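Local coordinates for protein gene activator AphA (PDB 1YG2) that activates virulence genes in Vibrio cholerae as a winged-helix transcription factor related to the PadR family, probably by binding promoter DNA as a dimer, at residues K23-S26 / F32-A35; H5-V10 / Y19-E24. One frame throughout, in Å; residues are numbered along the deposited sequence.

Contact 1: K23-S26 / F32-A35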
loop_
_atom_site.group_PDB
_atom_site.type_symbol
_atom_site.label_atom_id
_atom_site.label_comp_id
_atom_site.label_asym_id
_atom_site.label_seq_id
_atom_site.Cartn_x
_atom_site.Cartn_y
_atom_site.Cartn_z
ATOM N N LYS A 23 -22.101 11.458 -2.365
ATOM C CA LYS A 23 -21.975 11.365 -3.814
ATOM C C LYS A 23 -20.508 11.497 -4.220
ATOM O O LYS A 23 -20.091 10.977 -5.255
ATOM C CB LYS A 23 -22.805 12.445 -4.487
ATOM N N GLU A 24 -19.732 12.208 -3.405
ATOM C CA GLU A 24 -18.313 12.394 -3.675
ATOM C C GLU A 24 -17.583 11.072 -3.479
ATOM O O GLU A 24 -16.741 10.697 -4.293
ATOM C CB GLU A 24 -17.710 13.439 -2.730
ATOM C CG GLU A 24 -18.241 14.857 -2.893
ATOM C CD GLU A 24 -18.012 15.410 -4.283
ATOM O OE1 GLU A 24 -16.917 15.184 -4.844
ATOM O OE2 GLU A 24 -18.924 16.079 -4.812
ATOM N N PHE A 25 -17.918 10.371 -2.397
ATOM C CA PHE A 25 -17.289 9.096 -2.078
ATOM C C PHE A 25 -17.577 7.988 -3.090
ATOM O O PHE A 25 -16.812 7.026 -3.197
ATOM C CB PHE A 25 -17.678 8.636 -0.664
ATOM C CG PHE A 25 -16.911 9.331 0.442
ATOM C CD1 PHE A 25 -17.313 10.570 0.923
ATOM C CD2 PHE A 25 -15.766 8.754 0.978
ATOM C CE1 PHE A 25 -16.587 11.226 1.936
ATOM C CE2 PHE A 25 -15.032 9.403 1.988
ATOM C CZ PHE A 25 -15.446 10.641 2.463
ATOM N N SER A 26 -18.675 8.103 -3.828
ATOM C CA SER A 26 -18.978 7.097 -4.839
ATOM C C SER A 26 -18.493 7.640 -6.180
ATOM O O SER A 26 -18.686 7.013 -7.217
ATOM C CB SER A 26 -20.479 6.793 -4.889
ATOM O OG SER A 26 -21.231 7.938 -5.245
ATOM N N PHE A 32 -9.334 7.439 -4.362
ATOM C CA PHE A 32 -8.271 7.308 -3.374
ATOM C C PHE A 32 -8.731 6.977 -1.962
ATOM O O PHE A 32 -7.917 6.669 -1.095
ATOM C CB PHE A 32 -7.457 8.604 -3.353
ATOM C CG PHE A 32 -8.221 9.784 -2.826
ATOM C CD1 PHE A 32 -8.220 10.078 -1.466
ATOM C CD2 PHE A 32 -8.969 10.581 -3.679
ATOM C CE1 PHE A 32 -8.958 11.153 -0.960
ATOM C CE2 PHE A 32 -9.712 11.654 -3.190
ATOM C CZ PHE A 32 -9.705 11.939 -1.824
ATOM N N TRP A 33 -10.029 7.053 -1.712
ATOM C CA TRP A 33 -10.503 6.726 -0.381
ATOM C C TRP A 33 -11.823 5.969 -0.441
ATOM O O TRP A 33 -12.845 6.494 -0.870
ATOM C CB TRP A 33 -10.645 7.994 0.466
ATOM C CG TRP A 33 -10.641 7.699 1.917
ATOM C CD1 TRP A 33 -11.680 7.226 2.662
ATOM C CD2 TRP A 33 -9.517 7.760 2.790
ATOM N NE1 TRP A 33 -11.271 6.985 3.950
ATOM C CE2 TRP A 33 -9.938 7.305 4.056
ATOM C CE3 TRP A 33 -8.179 8.154 2.627
ATOM C CZ2 TRP A 33 -9.081 7.233 5.156
ATOM C CZ3 TRP A 33 -7.322 8.083 3.719
ATOM C CH2 TRP A 33 -7.778 7.625 4.968
ATOM N N LYS A 34 -11.781 4.724 0.011
ATOM C CA LYS A 34 -12.944 3.861 0.007
ATOM C C LYS A 34 -13.690 3.901 1.339
ATOM O O LYS A 34 -13.136 3.547 2.378
ATOM C CB LYS A 34 -12.491 2.431 -0.307
ATOM C CG LYS A 34 -13.600 1.434 -0.576
ATOM C CD LYS A 34 -13.972 0.642 0.664
ATOM C CE LYS A 34 -14.786 -0.591 0.277
ATOM N NZ LYS A 34 -14.022 -1.466 -0.670
ATOM N N ALA A 35 -14.941 4.345 1.302
ATOM C CA ALA A 35 -15.780 4.408 2.499
ATOM C C ALA A 35 -17.245 4.283 2.084
ATOM O O ALA A 35 -17.644 4.831 1.062
ATOM C CB ALA A 35 -15.557 5.732 3.246
HETATM O O HOH W 1 -15.515 5.955 -1.408
#

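Contact 2: H5-V10 / Y19-E24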
loop_
_atom_site.group_PDB
_atom_site.type_symbol
_atom_site.label_atom_id
_atom_site.label_comp_id
_atom_site.label_asym_id
_atom_site.label_seq_id
_atom_site.Cartn_x
_atom_site.Cartn_y
_atom_site.Cartn_z
ATOM N N HIS A 5 -10.917 13.904 7.841
ATOM C CA HIS A 5 -10.215 14.960 7.113
ATOM C C HIS A 5 -10.627 14.937 5.646
ATOM O O HIS A 5 -10.692 15.972 4.985
ATOM C CB HIS A 5 -8.702 14.801 7.243
ATOM C CG HIS A 5 -8.239 14.702 8.655
ATOM N ND1 HIS A 5 -7.935 13.495 9.256
ATOM C CD2 HIS A 5 -8.119 15.642 9.623
ATOM C CE1 HIS A 5 -7.657 13.697 10.528
ATOM N NE2 HIS A 5 -7.762 14.994 10.778
ATOM N N VAL A 6 -10.910 13.747 5.141
ATOM C CA VAL A 6 -11.342 13.611 3.760
ATOM C C VAL A 6 -12.682 14.331 3.630
ATOM O O VAL A 6 -12.941 14.998 2.636
ATOM C CB VAL A 6 -11.486 12.127 3.381
ATOM C CG1 VAL A 6 -12.150 11.993 2.003
ATOM C CG2 VAL A 6 -10.096 11.471 3.380
ATOM N N ILE A 7 -13.517 14.216 4.661
ATOM C CA ILE A 7 -14.823 14.868 4.681
ATOM C C ILE A 7 -14.671 16.374 4.914
ATOM O O ILE A 7 -15.354 17.181 4.275
ATOM C CB ILE A 7 -15.703 14.266 5.778
ATOM C CG1 ILE A 7 -15.953 12.787 5.473
ATOM C CG2 ILE A 7 -17.011 15.027 5.876
ATOM C CD1 ILE A 7 -16.573 12.023 6.632
ATOM N N LEU A 8 -13.778 16.762 5.815
ATOM C CA LEU A 8 -13.571 18.184 6.070
ATOM C C LEU A 8 -13.114 18.905 4.801
ATOM O O LEU A 8 -13.484 20.056 4.553
ATOM C CB LEU A 8 -12.539 18.380 7.186
ATOM C CG LEU A 8 -12.987 18.005 8.611
ATOM C CD1 LEU A 8 -11.894 18.319 9.623
ATOM C CD2 LEU A 8 -14.220 18.803 8.965
ATOM N N THR A 9 -12.305 18.226 3.997
ATOM C CA THR A 9 -11.795 18.807 2.755
ATOM C C THR A 9 -12.950 19.202 1.848
ATOM O O THR A 9 -12.968 20.287 1.268
ATOM C CB THR A 9 -10.910 17.805 2.000
ATOM O OG1 THR A 9 -9.844 17.379 2.856
ATOM C CG2 THR A 9 -10.335 18.445 0.737
ATOM N N VAL A 10 -13.921 18.314 1.721
ATOM C CA VAL A 10 -15.073 18.603 0.890
ATOM C C VAL A 10 -15.730 19.893 1.374
ATOM O O VAL A 10 -15.931 20.830 0.607
ATOM C CB VAL A 10 -16.109 17.464 0.971
ATOM C CG1 VAL A 10 -17.346 17.823 0.161
ATOM C CG2 VAL A 10 -15.500 16.172 0.475
ATOM N N TYR A 19 -26.071 14.153 1.266
ATOM C CA TYR A 19 -26.133 13.451 -0.007
ATOM C C TYR A 19 -25.008 13.918 -0.911
ATOM O O TYR A 19 -24.373 13.104 -1.573
ATOM C CB TYR A 19 -27.481 13.689 -0.681
ATOM N N ASP A 20 -24.768 15.229 -0.943
ATOM C CA ASP A 20 -23.699 15.781 -1.768
ATOM C C ASP A 20 -22.392 15.096 -1.394
ATOM O O ASP A 20 -21.623 14.678 -2.256
ATOM C CB ASP A 20 -23.527 17.286 -1.531
ATOM C CG ASP A 20 -24.764 18.084 -1.872
ATOM O OD1 ASP A 20 -25.396 17.778 -2.906
ATOM O OD2 ASP A 20 -25.092 19.026 -1.112
ATOM N N ILE A 21 -22.159 14.989 -0.090
ATOM C CA ILE A 21 -20.949 14.382 0.442
ATOM C C ILE A 21 -20.805 12.910 0.069
ATOM O O ILE A 21 -19.749 12.490 -0.390
ATOM C CB ILE A 21 -20.895 14.528 1.979
ATOM C CG1 ILE A 21 -20.957 16.009 2.360
ATOM C CG2 ILE A 21 -19.615 13.920 2.514
ATOM C CD1 ILE A 21 -21.098 16.254 3.853
ATOM N N THR A 22 -21.857 12.120 0.259
ATOM C CA THR A 22 -21.767 10.705 -0.078
ATOM C C THR A 22 -21.597 10.514 -1.579
ATOM O O THR A 22 -21.009 9.532 -2.021
ATOM C CB THR A 22 -23.008 9.929 0.388
ATOM O OG1 THR A 22 -24.183 10.493 -0.210
ATOM C CG2 THR A 22 -23.126 9.983 1.902
ATOM N N LYS A 23 -22.101 11.458 -2.365
ATOM C CA LYS A 23 -21.975 11.365 -3.814
ATOM C C LYS A 23 -20.508 11.497 -4.220
ATOM O O LYS A 23 -20.091 10.977 -5.255
ATOM C CB LYS A 23 -22.805 12.445 -4.487
ATOM N N GLU A 24 -19.732 12.208 -3.405
ATOM C CA GLU A 24 -18.313 12.394 -3.675
ATOM C C GLU A 24 -17.583 11.072 -3.479
ATOM O O GLU A 24 -16.741 10.697 -4.293
ATOM C CB GLU A 24 -17.710 13.439 -2.730
ATOM C CG GLU A 24 -18.241 14.857 -2.893
ATOM C CD GLU A 24 -18.012 15.410 -4.283
ATOM O OE1 GLU A 24 -16.917 15.184 -4.844
ATOM O OE2 GLU A 24 -18.924 16.079 -4.812
#

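Contact 1: K23-S26 / F32-A35
Phe-25, in the last turn of helix 18-25, and Ala-35, in the extended chain leading to the next helix, face each other with their CA atoms 6.7 Å apart. The methyl of Ala-35 meets the phenyl ring obliquely, its CB 3.8 Å from Phe-25 CD2 and 3.9 Å from CE2. Trp-33 meets the same ring at its edge: Trp-33 CD1, on the pyrrole part of the indole, lies near the phenyl plane, 4.1 Å from Phe-25 CE2. The two aromatic side chains run side by side and point the same way, an orientation that Phe-25 reaches with CG anti to its carbonyl carbon (chi1 -79°).

A water bridges the backbones: Ala-35 N donates to it, and it lies within donating distance of Trp-33 O (2.8 Å) and Phe-25 O. Through these three atoms it ties the C-terminal end of the helix to the returning chain. The same water sits at the edge of the Phe-25 ring, in its plane. Just past Phe-25, Ser-26 OG reaches back to hydrogen-bond Lys-23 O, coming from above the carbonyl plane. Phe-25 and Ala-35 both also touch Val-40 of helix 37-49, while Trp-33 packs on Arg-93 of the second subunit. The arrangement is that of the turn between the two helices of a helix-turn-helix unit, here within a winged-helix domain.

Contact 2: H5-V10 / Y19-E24
Val-10 brings CG1 against the aliphatic part of Glu-24 on the facing helix, 4.4 Å from its CG. The same methyl stands 4.6 Å from Ile-21 CG1, beside that side chain and a little beyond contact. With CA atoms 7.2 Å apart, Val-10 and Ile-21 mark the closest approach of the two backbones. One turn earlier on helix 3-13, Ile-7 turns its CG2 branch to the matching branch of Ile-21, and the two methyls stand 4.4 Å apart.

Glu-24 joins this apolar group through its aliphatic part. Its first torsion (chi1 -65°) sets CG beside Val-10, and the turn at chi2 (-59°) carries the carboxylate away from that side chain.

Threonine hydroxyls satisfy backbone carbonyls within each helix. Thr-9 OG1 (2.7 Å) and Thr-9 N reach His-5 O from opposite faces of its plane, gripping that oxygen twice. Thr-22 OG1 and Lys-23 N share Tyr-19 O, but from the same face. Around the interface, Ile-29 covers Val-10 and Glu-24, Ile-7 reaches Glu-43 of helix 37-49, and Val-6 and Thr-9 pack on Ala-98 and Ala-102 of the second subunit. Between 5-10 and 19-24 the touching groups are methyls and methylenes, so this is a modest, loosely packed apolar contact rather than one made by paired charges, and it leaves the Glu-24 carboxylate outside the bonding between the two segments.

Overall arrangement
Both contacts use helix 18-25, sharing Lys-23 and Glu-24, and their centres lie 8 Å apart. Along the chain, helix 3-13 comes first, then helix 18-25, then the 32-35 segment ahead of helix 37-49. Contact 2 therefore joins the first helix to the second, and contact 1 joins the end of the second to the approach to the third. Phe-25 links them directly, its CZ 3.6 Å from Val-6 CG1, while Trp-33 also rests on Val-6. Their buried side chains, Phe-25, Trp-33, Val-6 and Ile-7, form continuous packing within the PadR-like region. Both also touch the second subunit, so this probable DNA-binding domain is packed against its dimer partner.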